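Local coordinates for NDP-rhamnosyltransferase (Saccharopolyspora spinosa, PDB 3TSA), which is a glycosyltransferase of the GT-B fold, built from two Rossmann-like domains that face each other across a cleft, at residues A[14-19]-A[41-46]; A[105-110]-A[128-133]; A[278-283]-A[299-304]; A[308-313]-A[348-353]. All coordinates share one frame; numbering follows the deposited sequence.

Contact 1: residues A[14-19]-A[41-46]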
loop_
_atom_site.group_PDB
_atom_site.type_symbol
_atom_site.label_atom_id
_atom_site.label_comp_id
_atom_site.label_asym_id
_atom_site.label_seq_id
_atom_site.Cartn_x
_atom_site.Cartn_y
_atom_site.Cartn_z
ATOM N N HIS A 14 -2.103 -2.979 -15.168
ATOM C CA HIS A 14 -1.269 -1.807 -15.521
ATOM C C HIS A 14 -1.084 -0.899 -14.295
ATOM O O HIS A 14 -0.030 -0.249 -14.192
ATOM C CB HIS A 14 -1.917 -0.992 -16.596
ATOM C CG HIS A 14 -1.975 -1.703 -17.923
ATOM N ND1 HIS A 14 -1.696 -1.080 -19.110
ATOM C CD2 HIS A 14 -2.358 -2.975 -18.239
ATOM C CE1 HIS A 14 -1.897 -1.943 -20.109
ATOM N NE2 HIS A 14 -2.292 -3.095 -19.604
ATOM N N LEU A 15 -2.121 -0.811 -13.450
ATOM C CA LEU A 15 -1.996 -0.036 -12.194
ATOM C C LEU A 15 -1.095 -0.802 -11.191
ATOM O O LEU A 15 -0.176 -0.227 -10.564
ATOM C CB LEU A 15 -3.370 0.289 -11.561
ATOM C CG LEU A 15 -3.245 0.950 -10.181
ATOM C CD1 LEU A 15 -2.374 2.202 -10.195
ATOM C CD2 LEU A 15 -4.689 1.367 -9.731
ATOM N N MET A 16 -1.310 -2.123 -11.096
ATOM C CA MET A 16 -0.448 -2.893 -10.197
ATOM C C MET A 16 1.032 -2.760 -10.523
ATOM O O MET A 16 1.860 -2.768 -9.610
ATOM C CB MET A 16 -0.879 -4.374 -10.179
ATOM C CG MET A 16 -2.144 -4.592 -9.237
ATOM S SD MET A 16 -2.841 -6.181 -9.653
ATOM C CE MET A 16 -1.870 -7.115 -8.493
ATOM N N ALA A 17 1.364 -2.666 -11.825
ATOM C CA ALA A 17 2.751 -2.498 -12.271
ATOM C C ALA A 17 3.344 -1.175 -11.708
ATOM O O ALA A 17 4.518 -1.081 -11.606
ATOM C CB ALA A 17 2.823 -2.441 -13.806
ATOM N N MET A 18 2.484 -0.210 -11.319
ATOM C CA MET A 18 2.977 1.086 -10.818
ATOM C C MET A 18 2.937 1.155 -9.305
ATOM O O MET A 18 3.356 2.149 -8.728
ATOM C CB MET A 18 2.108 2.208 -11.350
ATOM C CG MET A 18 2.249 2.229 -12.890
ATOM S SD MET A 18 1.736 3.772 -13.614
ATOM C CE MET A 18 0.123 3.448 -13.376
ATOM N N VAL A 19 2.385 0.125 -8.662
ATOM C CA VAL A 19 2.110 0.293 -7.199
ATOM C C VAL A 19 3.388 0.489 -6.332
ATOM O O VAL A 19 3.431 1.449 -5.518
ATOM C CB VAL A 19 1.203 -0.832 -6.680
ATOM C CG1 VAL A 19 1.395 -1.056 -5.183
ATOM C CG2 VAL A 19 -0.278 -0.642 -7.010
ATOM N N GLN A 41 -10.929 1.235 -9.102
ATOM C CA GLN A 41 -11.018 1.751 -7.718
ATOM C C GLN A 41 -10.518 0.747 -6.684
ATOM O O GLN A 41 -9.762 1.090 -5.769
ATOM C CB GLN A 41 -12.434 2.153 -7.347
ATOM C CG GLN A 41 -12.474 2.941 -6.033
ATOM C CD GLN A 41 -13.866 3.251 -5.605
ATOM O OE1 GLN A 41 -14.696 2.343 -5.485
ATOM N NE2 GLN A 41 -14.148 4.540 -5.346
ATOM N N ALA A 42 -11.017 -0.480 -6.787
ATOM C CA ALA A 42 -10.704 -1.481 -5.785
ATOM C C ALA A 42 -9.213 -1.935 -5.859
ATOM O O ALA A 42 -8.581 -2.194 -4.809
ATOM C CB ALA A 42 -11.764 -2.713 -5.932
ATOM N N THR A 43 -8.613 -1.911 -7.053
ATOM C CA THR A 43 -7.191 -2.226 -7.196
ATOM C C THR A 43 -6.343 -1.112 -6.451
ATOM O O THR A 43 -5.367 -1.419 -5.694
ATOM C CB THR A 43 -6.834 -2.213 -8.628
ATOM O OG1 THR A 43 -7.655 -3.245 -9.242
ATOM C CG2 THR A 43 -5.340 -2.647 -8.809
ATOM N N ALA A 44 -6.761 0.125 -6.675
ATOM C CA ALA A 44 -6.068 1.311 -6.092
ATOM C C ALA A 44 -6.171 1.297 -4.540
ATOM O O ALA A 44 -5.196 1.297 -3.783
ATOM C CB ALA A 44 -6.638 2.645 -6.689
ATOM N N HIS A 45 -7.412 1.172 -4.077
ATOM C CA HIS A 45 -7.677 1.090 -2.687
ATOM C C HIS A 45 -7.072 -0.096 -2.027
ATOM O O HIS A 45 -6.509 0.028 -0.886
ATOM C CB HIS A 45 -9.167 1.195 -2.363
ATOM C CG HIS A 45 -9.784 2.494 -2.759
ATOM N ND1 HIS A 45 -11.145 2.701 -2.742
ATOM C CD2 HIS A 45 -9.229 3.675 -3.169
ATOM C CE1 HIS A 45 -11.409 3.944 -3.119
ATOM N NE2 HIS A 45 -10.268 4.548 -3.416
ATOM N N GLY A 46 -7.020 -1.230 -2.745
ATOM C CA GLY A 46 -6.484 -2.465 -2.166
ATOM C C GLY A 46 -4.985 -2.414 -1.923
ATOM O O GLY A 46 -4.464 -3.217 -1.181
#
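Leu15 is the first residue of 14-19 to touch the other helix. Its CB is directed toward 41-46, and CG stands anti to the backbone N (chi1 173°), which carries the CD2 methyl out to Ala44. Leu15 CD2 lies 3.8 Å from Ala44 CB and 3.9 Å from Ala44 CA, so the branch rests on the small alanine and its adjoining backbone. Leu15 CD2 also has Thr43 CG2 at a looser 4.2 Å. Leu15 and Ala44 are both buried.

Met16 follows, and here the touching atom is the methylene rather than the thioether end: Met16 CG meets Thr43 CG2 at 3.8 Å, the two side chains crossing at about a right angle. Thr43 presents carbon to this neighbour because its CG2, not its OG1, lies anti to the backbone N. Beyond CG the methionine bends at chi3 (90°), and the side chain also packs on Tyr202.

The pairing joins successive beta-alpha-beta units of the N-terminal Rossmann-like sheet. Helix 12-16 comes after strand 3-7, and helix 38-46 connects the neighbouring strands 31-36 and 50-53.

After Met16 the chain leaves the interface through a type I turn from Met16 to Val19, closed by Val19 N to Met16 O at 3.1 Å. The preceding bond, Met18 N to Leu15 O, measures 2.8 Å. On the second helix, His45 NE2 is hydrogen-bonded to Thr51 OG1, and His45 also packs against Gly206 of the second subunit.

Contact 2: residues A[105-110]-A[128-133]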
loop_
_atom_site.group_PDB
_atom_site.type_symbol
_atom_site.label_atom_id
_atom_site.label_comp_id
_atom_site.label_asym_id
_atom_site.label_seq_id
_atom_site.Cartn_x
_atom_site.Cartn_y
_atom_site.Cartn_z
ATOM N N GLU A 105 -13.139 16.041 -17.237
ATOM C CA GLU A 105 -12.950 15.581 -15.833
ATOM C C GLU A 105 -11.502 15.697 -15.425
ATOM O O GLU A 105 -11.225 16.088 -14.257
ATOM C CB GLU A 105 -13.385 14.161 -15.661
ATOM C CG GLU A 105 -14.850 14.010 -15.547
ATOM C CD GLU A 105 -15.164 12.572 -15.733
ATOM O OE1 GLU A 105 -15.191 12.122 -16.920
ATOM O OE2 GLU A 105 -15.307 11.881 -14.680
ATOM N N TYR A 106 -10.566 15.344 -16.330
ATOM C CA TYR A 106 -9.120 15.394 -15.963
ATOM C C TYR A 106 -8.661 16.796 -15.806
ATOM O O TYR A 106 -7.822 17.105 -14.958
ATOM C CB TYR A 106 -8.205 14.599 -16.955
ATOM C CG TYR A 106 -8.258 13.048 -16.774
ATOM C CD1 TYR A 106 -7.228 12.332 -16.079
ATOM C CD2 TYR A 106 -9.332 12.312 -17.266
ATOM C CE1 TYR A 106 -7.304 10.875 -15.962
ATOM C CE2 TYR A 106 -9.407 10.921 -17.143
ATOM C CZ TYR A 106 -8.399 10.220 -16.475
ATOM O OH TYR A 106 -8.541 8.845 -16.352
ATOM N N LEU A 107 -9.222 17.712 -16.618
ATOM C CA LEU A 107 -8.791 19.113 -16.464
ATOM C C LEU A 107 -9.316 19.695 -15.153
ATOM O O LEU A 107 -8.591 20.404 -14.492
ATOM C CB LEU A 107 -9.286 19.960 -17.639
ATOM C CG LEU A 107 -8.581 19.694 -18.986
ATOM C CD1 LEU A 107 -9.448 20.383 -20.056
ATOM C CD2 LEU A 107 -7.227 20.318 -18.927
ATOM N N ARG A 108 -10.544 19.315 -14.777
ATOM C CA ARG A 108 -11.105 19.750 -13.457
ATOM C C ARG A 108 -10.238 19.251 -12.294
ATOM O O ARG A 108 -9.904 19.984 -11.357
ATOM C CB ARG A 108 -12.547 19.257 -13.292
ATOM C CG ARG A 108 -13.501 20.243 -14.016
ATOM C CD ARG A 108 -14.812 19.615 -14.447
ATOM N NE ARG A 108 -15.372 18.639 -13.527
ATOM C CZ ARG A 108 -16.076 17.572 -13.908
ATOM N NH1 ARG A 108 -16.325 17.341 -15.211
ATOM N NH2 ARG A 108 -16.536 16.733 -12.977
ATOM N N LEU A 109 -9.840 17.996 -12.417
ATOM C CA LEU A 109 -9.036 17.317 -11.377
ATOM C C LEU A 109 -7.675 17.981 -11.291
ATOM O O LEU A 109 -7.179 18.278 -10.210
ATOM C CB LEU A 109 -8.940 15.822 -11.662
ATOM C CG LEU A 109 -7.998 15.003 -10.743
ATOM C CD1 LEU A 109 -8.309 15.188 -9.195
ATOM C CD2 LEU A 109 -7.922 13.515 -11.086
ATOM N N ALA A 110 -7.031 18.193 -12.431
ATOM C CA ALA A 110 -5.721 18.879 -12.382
ATOM C C ALA A 110 -5.783 20.279 -11.764
ATOM O O ALA A 110 -4.892 20.711 -10.999
ATOM C CB ALA A 110 -5.174 18.947 -13.808
ATOM N N ARG A 128 -1.012 12.013 -21.707
ATOM C CA ARG A 128 -0.190 12.773 -22.617
ATOM C C ARG A 128 -0.902 14.077 -23.116
ATOM O O ARG A 128 -0.251 15.143 -23.196
ATOM C CB ARG A 128 0.249 11.925 -23.793
ATOM C CG ARG A 128 1.174 10.781 -23.338
ATOM C CD ARG A 128 1.559 9.887 -24.504
ATOM N NE ARG A 128 2.468 10.637 -25.360
ATOM C CZ ARG A 128 2.939 10.185 -26.527
ATOM N NH1 ARG A 128 2.599 8.971 -26.956
ATOM N NH2 ARG A 128 3.780 10.958 -27.256
ATOM N N VAL A 129 -2.181 13.959 -23.477
ATOM C CA VAL A 129 -3.008 15.131 -23.829
ATOM C C VAL A 129 -2.987 16.091 -22.640
ATOM O O VAL A 129 -2.705 17.281 -22.801
ATOM C CB VAL A 129 -4.417 14.730 -24.276
ATOM C CG1 VAL A 129 -5.322 16.000 -24.460
ATOM C CG2 VAL A 129 -4.333 13.902 -25.624
ATOM N N LEU A 130 -3.295 15.580 -21.440
ATOM C CA LEU A 130 -3.367 16.430 -20.254
ATOM C C LEU A 130 -2.028 17.146 -20.018
ATOM O O LEU A 130 -1.985 18.345 -19.777
ATOM C CB LEU A 130 -3.740 15.589 -19.033
ATOM C CG LEU A 130 -4.130 16.295 -17.736
ATOM C CD1 LEU A 130 -5.333 17.120 -18.044
ATOM C CD2 LEU A 130 -4.431 15.241 -16.603
ATOM N N GLY A 131 -0.930 16.414 -20.115
ATOM C CA GLY A 131 0.370 17.010 -19.990
ATOM C C GLY A 131 0.682 18.151 -20.966
ATOM O O GLY A 131 1.286 19.131 -20.567
ATOM N N GLY A 132 0.330 17.970 -22.234
ATOM C CA GLY A 132 0.502 19.067 -23.218
ATOM C C GLY A 132 -0.364 20.288 -22.892
ATOM O O GLY A 132 0.104 21.410 -22.812
ATOM N N LEU A 133 -1.637 20.044 -22.696
ATOM C CA LEU A 133 -2.589 21.120 -22.442
ATOM C C LEU A 133 -2.295 21.887 -21.178
ATOM O O LEU A 133 -2.541 23.102 -21.104
ATOM C CB LEU A 133 -3.991 20.525 -22.430
ATOM C CG LEU A 133 -4.744 20.504 -23.755
ATOM C CD1 LEU A 133 -3.925 19.786 -24.835
ATOM C CD2 LEU A 133 -6.153 19.785 -23.565
#
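Leu130 extends toward 105-110 with CG anti to its own backbone N (chi1 -169°), a setting that brings both terminal methyls against the first helix. Tyr106 and Leu107 answer with the other common torsion: each places CG beside the backbone N and anti to the carbonyl carbon, at chi1 -76° for Tyr106 and -71° for Leu107. Of these two, Leu130 CD2 meets only the tyrosine, sitting 3.8 Å from Tyr106 CB and 4.1 Å from Tyr106 CD1, an oblique approach at the root of the ring. Leu130 CD1 lies between Leu107 CD2, at 3.8 Å, and Tyr106 CB, at 4.0 Å.

The directions of approach differ too. Tyr106 crosses Leu130 at about a right angle, and beyond CB its ring turns off from the second helix to pack on Ile54, Ala35 and Val7. Leu107 and Leu130 instead run antiparallel alongside one another. Backbone proximity agrees with this centre, since Leu107 CA and Leu130 CA are 7.1 Å apart, the nearest such pair. Both backbones are regular helix, as the bond from Ala110 N to Tyr106 O (2.9 Å) and that from Leu133 N to Val129 O (3.0 Å) attest. Val129 and Leu133 prolong the apolar seam by touching Leu103 of the long helix.

No hydrogen bond spans the pair. It is the apolar packing of consecutive helices in a Rossmann-like domain: helix 82-113 leads into strand 117-121, and helix 125-133 forms the beta-alpha-beta crossover from that strand to its parallel neighbour 138-141.

Contact 3: residues A[278-283]-A[299-304]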
loop_
_atom_site.group_PDB
_atom_site.type_symbol
_atom_site.label_atom_id
_atom_site.label_comp_id
_atom_site.label_asym_id
_atom_site.label_seq_id
_atom_site.Cartn_x
_atom_site.Cartn_y
_atom_site.Cartn_z
ATOM N N VAL A 278 -4.245 -15.860 -3.024
ATOM C CA VAL A 278 -2.959 -15.776 -2.339
ATOM C C VAL A 278 -1.972 -15.166 -3.335
ATOM O O VAL A 278 -1.729 -15.761 -4.377
ATOM C CB VAL A 278 -2.364 -17.182 -1.958
ATOM C CG1 VAL A 278 -0.924 -16.978 -1.315
ATOM C CG2 VAL A 278 -3.270 -17.946 -0.989
ATOM N N PRO A 279 -1.383 -14.003 -3.006
ATOM C CA PRO A 279 -0.380 -13.330 -3.852
ATOM C C PRO A 279 0.719 -14.307 -4.267
ATOM O O PRO A 279 1.346 -14.965 -3.407
ATOM C CB PRO A 279 0.214 -12.290 -2.866
ATOM C CG PRO A 279 -1.009 -11.838 -2.118
ATOM C CD PRO A 279 -1.738 -13.176 -1.834
ATOM N N LEU A 280 0.954 -14.374 -5.585
ATOM C CA LEU A 280 1.908 -15.298 -6.134
ATOM C C LEU A 280 3.251 -15.331 -5.419
ATOM O O LEU A 280 3.835 -16.373 -5.175
ATOM C CB LEU A 280 2.102 -14.839 -7.575
ATOM C CG LEU A 280 2.159 -15.933 -8.560
ATOM C CD1 LEU A 280 0.852 -16.670 -8.408
ATOM C CD2 LEU A 280 2.388 -15.244 -9.933
ATOM N N ASN A 281 3.779 -14.166 -5.101
ATOM C CA ASN A 281 5.104 -14.100 -4.594
ATOM C C ASN A 281 5.253 -14.753 -3.232
ATOM O O ASN A 281 6.349 -15.098 -2.822
ATOM C CB ASN A 281 5.525 -12.602 -4.576
ATOM C CG ASN A 281 4.902 -11.848 -3.465
ATOM O OD1 ASN A 281 3.892 -11.151 -3.639
ATOM N ND2 ASN A 281 5.492 -11.971 -2.288
ATOM N N LEU A 282 4.147 -14.956 -2.520
ATOM C CA LEU A 282 4.214 -15.600 -1.206
ATOM C C LEU A 282 4.608 -17.084 -1.285
ATOM O O LEU A 282 5.177 -17.627 -0.323
ATOM C CB LEU A 282 2.868 -15.425 -0.487
ATOM C CG LEU A 282 2.509 -13.961 -0.186
ATOM C CD1 LEU A 282 1.134 -13.819 0.481
ATOM C CD2 LEU A 282 3.655 -13.373 0.712
ATOM N N PHE A 283 4.378 -17.741 -2.419
ATOM C CA PHE A 283 4.656 -19.185 -2.512
ATOM C C PHE A 283 5.373 -19.606 -3.785
ATOM O O PHE A 283 5.774 -20.768 -3.951
ATOM C CB PHE A 283 3.358 -19.977 -2.413
ATOM C CG PHE A 283 2.418 -19.750 -3.582
ATOM C CD1 PHE A 283 2.536 -20.486 -4.744
ATOM C CD2 PHE A 283 1.387 -18.837 -3.471
ATOM C CE1 PHE A 283 1.620 -20.303 -5.801
ATOM C CE2 PHE A 283 0.509 -18.618 -4.500
ATOM C CZ PHE A 283 0.642 -19.350 -5.701
ATOM N N ALA A 299 4.072 -13.024 -14.877
ATOM C CA ALA A 299 5.317 -13.448 -15.596
ATOM C C ALA A 299 6.567 -12.785 -15.024
ATOM O O ALA A 299 7.609 -13.443 -14.897
ATOM C CB ALA A 299 5.176 -13.165 -17.095
ATOM N N PHE A 300 6.493 -11.490 -14.710
ATOM C CA PHE A 300 7.660 -10.824 -14.187
ATOM C C PHE A 300 7.945 -11.306 -12.757
ATOM O O PHE A 300 9.106 -11.341 -12.341
ATOM C CB PHE A 300 7.500 -9.289 -14.246
ATOM C CG PHE A 300 7.687 -8.698 -15.610
ATOM C CD1 PHE A 300 7.775 -9.469 -16.788
ATOM C CD2 PHE A 300 7.743 -7.338 -15.720
ATOM C CE1 PHE A 300 7.957 -8.815 -18.086
ATOM C CE2 PHE A 300 7.977 -6.718 -16.947
ATOM C CZ PHE A 300 8.031 -7.468 -18.136
ATOM N N THR A 301 6.907 -11.712 -12.008
ATOM C CA THR A 301 7.152 -12.234 -10.666
ATOM C C THR A 301 7.883 -13.558 -10.820
ATOM O O THR A 301 8.866 -13.807 -10.117
ATOM C CB THR A 301 5.854 -12.421 -9.882
ATOM O OG1 THR A 301 5.290 -11.141 -9.608
ATOM C CG2 THR A 301 6.063 -13.156 -8.585
ATOM N N ALA A 302 7.380 -14.435 -11.729
ATOM C CA ALA A 302 8.054 -15.682 -11.995
ATOM C C ALA A 302 9.525 -15.397 -12.430
ATOM O O ALA A 302 10.454 -16.031 -11.888
ATOM C CB ALA A 302 7.302 -16.536 -13.032
ATOM N N THR A 303 9.708 -14.466 -13.363
ATOM C CA THR A 303 11.040 -14.251 -13.995
ATOM C C THR A 303 11.994 -13.707 -12.899
ATOM O O THR A 303 13.115 -14.231 -12.721
ATOM C CB THR A 303 10.900 -13.293 -15.158
ATOM O OG1 THR A 303 10.171 -14.000 -16.138
ATOM C CG2 THR A 303 12.284 -12.986 -15.767
ATOM N N ARG A 304 11.489 -12.773 -12.098
ATOM C CA ARG A 304 12.258 -12.222 -10.941
ATOM C C ARG A 304 12.799 -13.309 -10.000
ATOM O O ARG A 304 13.943 -13.237 -9.494
ATOM C CB ARG A 304 11.421 -11.137 -10.196
ATOM C CG ARG A 304 12.072 -10.620 -8.935
ATOM C CD ARG A 304 13.447 -9.957 -9.130
ATOM N NE ARG A 304 14.004 -9.584 -7.821
ATOM C CZ ARG A 304 14.729 -10.388 -7.047
ATOM N NH1 ARG A 304 15.029 -11.635 -7.438
ATOM N NH2 ARG A 304 15.159 -9.930 -5.864
#
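Asn281 and Thr301 bring the two backbones closest, with Asn281 CA 6.7 Å from Thr301 CA. Their conformations differ: residues 280-282 have helical backbone angles but lack the regular helical bonds. The turn is instead held by Leu282 N to Pro279 O at 2.9 Å and Phe283 N to Leu280 O at 3.1 Å, each spanning three residues. By contrast, 299-304 is true helix, as the bond from Arg304 N to Phe300 O (2.8 Å) illustrates.

Thr301 faces the turn with a methyl. Its chi1 of -68° sets CG2 anti to the backbone N, and Thr301 CG2 comes 4.1 Å from Asn281 CB. On the leucine, Thr301 CG2 meets both Leu280 CB and the Leu280 CD2 methyl, each at 4.4 Å. Leu280, also directed toward the helix, packs on Cys222 and Cys224 of strand 219-224, which seats the turn on the C-terminal Rossmann-like sheet.

The same torsion lays OG1 beside the backbone N, where it is hydrogen-bonded to Gly297 O in its own helix and also to Tyr199 OH and Asn203 ND2. Asn203 OD1 in turn accepts from Asn281 N, so one asparagine amide spans turn and helix. The direct contact is loose and purely apolar, and the polar linkage passes through Asn203, which lies on the connection between the protein's two sheets.

Contact 4: residues A[308-313]-A[348-353]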
loop_
_atom_site.group_PDB
_atom_site.type_symbol
_atom_site.label_atom_id
_atom_site.label_comp_id
_atom_site.label_asym_id
_atom_site.label_seq_id
_atom_site.Cartn_x
_atom_site.Cartn_y
_atom_site.Cartn_z
ATOM N N PRO A 308 10.884 -20.799 -14.499
ATOM C CA PRO A 308 10.498 -20.793 -15.917
ATOM C C PRO A 308 8.991 -20.856 -16.102
ATOM O O PRO A 308 8.240 -21.225 -15.208
ATOM C CB PRO A 308 11.153 -22.029 -16.506
ATOM C CG PRO A 308 11.419 -22.928 -15.392
ATOM C CD PRO A 308 11.569 -22.040 -14.109
ATOM N N GLN A 309 8.549 -20.494 -17.312
ATOM C CA GLN A 309 7.142 -20.380 -17.598
ATOM C C GLN A 309 6.781 -21.085 -18.876
ATOM O O GLN A 309 7.536 -21.120 -19.837
ATOM C CB GLN A 309 6.662 -18.907 -17.715
ATOM C CG GLN A 309 6.985 -18.089 -16.451
ATOM C CD GLN A 309 7.814 -16.887 -16.765
ATOM O OE1 GLN A 309 8.941 -16.743 -16.278
ATOM N NE2 GLN A 309 7.293 -16.031 -17.609
ATOM N N LEU A 310 5.591 -21.652 -18.835
ATOM C CA LEU A 310 4.941 -22.167 -20.063
ATOM C C LEU A 310 3.825 -21.130 -20.345
ATOM O O LEU A 310 2.936 -20.979 -19.527
ATOM C CB LEU A 310 4.325 -23.476 -19.694
ATOM C CG LEU A 310 4.153 -24.521 -20.812
ATOM C CD1 LEU A 310 3.426 -25.815 -20.445
ATOM C CD2 LEU A 310 3.905 -24.039 -22.153
ATOM N N VAL A 311 3.873 -20.483 -21.523
ATOM C CA VAL A 311 3.107 -19.268 -21.735
ATOM C C VAL A 311 2.068 -19.550 -22.816
ATOM O O VAL A 311 2.399 -20.121 -23.844
ATOM C CB VAL A 311 3.988 -18.095 -22.186
ATOM C CG1 VAL A 311 3.151 -16.791 -22.100
ATOM C CG2 VAL A 311 5.227 -17.921 -21.222
ATOM N N LEU A 312 0.823 -19.261 -22.495
ATOM C CA LEU A 312 -0.266 -19.397 -23.506
ATOM C C LEU A 312 -0.767 -18.028 -23.823
ATOM O O LEU A 312 -1.800 -17.566 -23.348
ATOM C CB LEU A 312 -1.365 -20.263 -22.903
ATOM C CG LEU A 312 -1.164 -21.756 -22.500
ATOM C CD1 LEU A 312 -0.177 -21.967 -21.463
ATOM C CD2 LEU A 312 -2.522 -22.163 -21.896
ATOM N N PRO A 313 -0.063 -17.299 -24.725
ATOM C CA PRO A 313 -0.474 -15.918 -24.952
ATOM C C PRO A 313 -1.866 -15.795 -25.620
ATOM O O PRO A 313 -2.265 -16.717 -26.364
ATOM C CB PRO A 313 0.606 -15.424 -25.955
ATOM C CG PRO A 313 1.066 -16.726 -26.709
ATOM C CD PRO A 313 1.072 -17.721 -25.562
ATOM N N ASP A 348 3.699 -32.581 -23.008
ATOM C CA ASP A 348 5.094 -32.852 -23.315
ATOM C C ASP A 348 5.943 -31.601 -22.948
ATOM O O ASP A 348 7.093 -31.738 -22.452
ATOM C CB ASP A 348 5.280 -33.235 -24.811
ATOM C CG ASP A 348 4.865 -34.659 -25.110
ATOM O OD1 ASP A 348 4.566 -35.402 -24.210
ATOM O OD2 ASP A 348 4.803 -35.018 -26.299
ATOM N N SER A 349 5.341 -30.427 -23.086
ATOM C CA SER A 349 6.074 -29.166 -22.806
ATOM C C SER A 349 6.343 -29.053 -21.304
ATOM O O SER A 349 7.409 -28.605 -20.868
ATOM C CB SER A 349 5.267 -27.954 -23.245
ATOM O OG SER A 349 5.210 -27.884 -24.645
ATOM N N ILE A 350 5.355 -29.380 -20.511
ATOM C CA ILE A 350 5.548 -29.376 -19.065
ATOM C C ILE A 350 6.634 -30.342 -18.658
ATOM O O ILE A 350 7.562 -29.969 -17.926
ATOM C CB ILE A 350 4.233 -29.769 -18.313
ATOM C CG1 ILE A 350 3.151 -28.689 -18.566
ATOM C CG2 ILE A 350 4.537 -29.864 -16.773
ATOM C CD1 ILE A 350 1.740 -29.058 -18.014
ATOM N N ALA A 351 6.556 -31.570 -19.166
ATOM C CA ALA A 351 7.575 -32.577 -18.878
ATOM C C ALA A 351 8.968 -32.110 -19.300
ATOM O O ALA A 351 9.917 -32.365 -18.577
ATOM C CB ALA A 351 7.236 -33.945 -19.579
ATOM N N THR A 352 9.105 -31.387 -20.416
ATOM C CA THR A 352 10.386 -31.025 -20.960
ATOM C C THR A 352 11.040 -30.012 -19.951
ATOM O O THR A 352 12.215 -30.098 -19.669
ATOM C CB THR A 352 10.210 -30.323 -22.299
ATOM O OG1 THR A 352 9.878 -31.325 -23.287
ATOM C CG2 THR A 352 11.494 -29.683 -22.701
ATOM N N VAL A 353 10.282 -29.026 -19.519
ATOM C CA VAL A 353 10.787 -28.057 -18.535
ATOM C C VAL A 353 11.179 -28.723 -17.201
ATOM O O VAL A 353 12.292 -28.484 -16.678
ATOM C CB VAL A 353 9.759 -26.874 -18.291
ATOM C CG1 VAL A 353 10.340 -25.876 -17.213
ATOM C CG2 VAL A 353 9.524 -26.131 -19.572
#
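Leu310 and Ile350 meet where strand 309-311, an inner strand of the C-terminal parallel sheet, is flanked by helix 343-354, the layered alpha/beta arrangement of a Rossmann-like domain. Leu310 has CG roughly anti to the backbone N (chi1 -153°), and a nearly straight chi2 of -176° stretches CD1 onward to the helix. Leu310 CD1 reaches Ile350 CG1 at 3.4 Å, closer than carbons normally pack, with the side chains crossing at about a right angle. The isoleucine offers this methylene rather than CG2, its CG1 lying beside the backbone N. On the preceding residue, Ser349 CB is 4.0 Å from Leu310 CD1. The serine contributes carbon here while its OG is hydrogen-bonded to Gln345 O, so its buried hydroxyl is satisfied within the helix.

At the start of the strand segment, Pro308 and Val353 cross obliquely. Val353 puts CG1 anti to its backbone N, aimed at the proline ring: Val353 CG1 lies 3.6 Å from Pro308 CG and 4.0 Å from Pro308 CB. Ile332, on the adjacent strand 331-333, also touches Leu310, Ser349 and Val353, and Leu289 on the strand at the other flank touches Ile350 and Val353.

On the helix itself, Asp348 O accepts twice from opposite faces of its carbonyl plane: from Thr352 N at 2.9 Å, and from Thr352 OG1, also at 2.9 Å and 40° out of that plane.

How the contacts relate
Contacts 1 and 2 belong to the N-terminal sheet's domain, contacts 3 and 4 to the C-terminal one. Contacts 1 and 2 pair helix with helix, contact 3 sets an irregular turn on a helix, and contact 4 lays a helix on a strand. Contacts 2, 3 and 4 are buried; contact 1 is partly buried. None has a hydrogen bond between its own segments, but in contact 3 a methyl contact is accompanied by a polar bridge through Asn203. The second subunit comes near contacts 1, 2 and 3 and does not touch contact 4. Contacts 3 and 4 adjoin, helix 296-304 leading into strand 309-311, whereas contacts 2 and 4 lie about 44 Å apart, centre to centre.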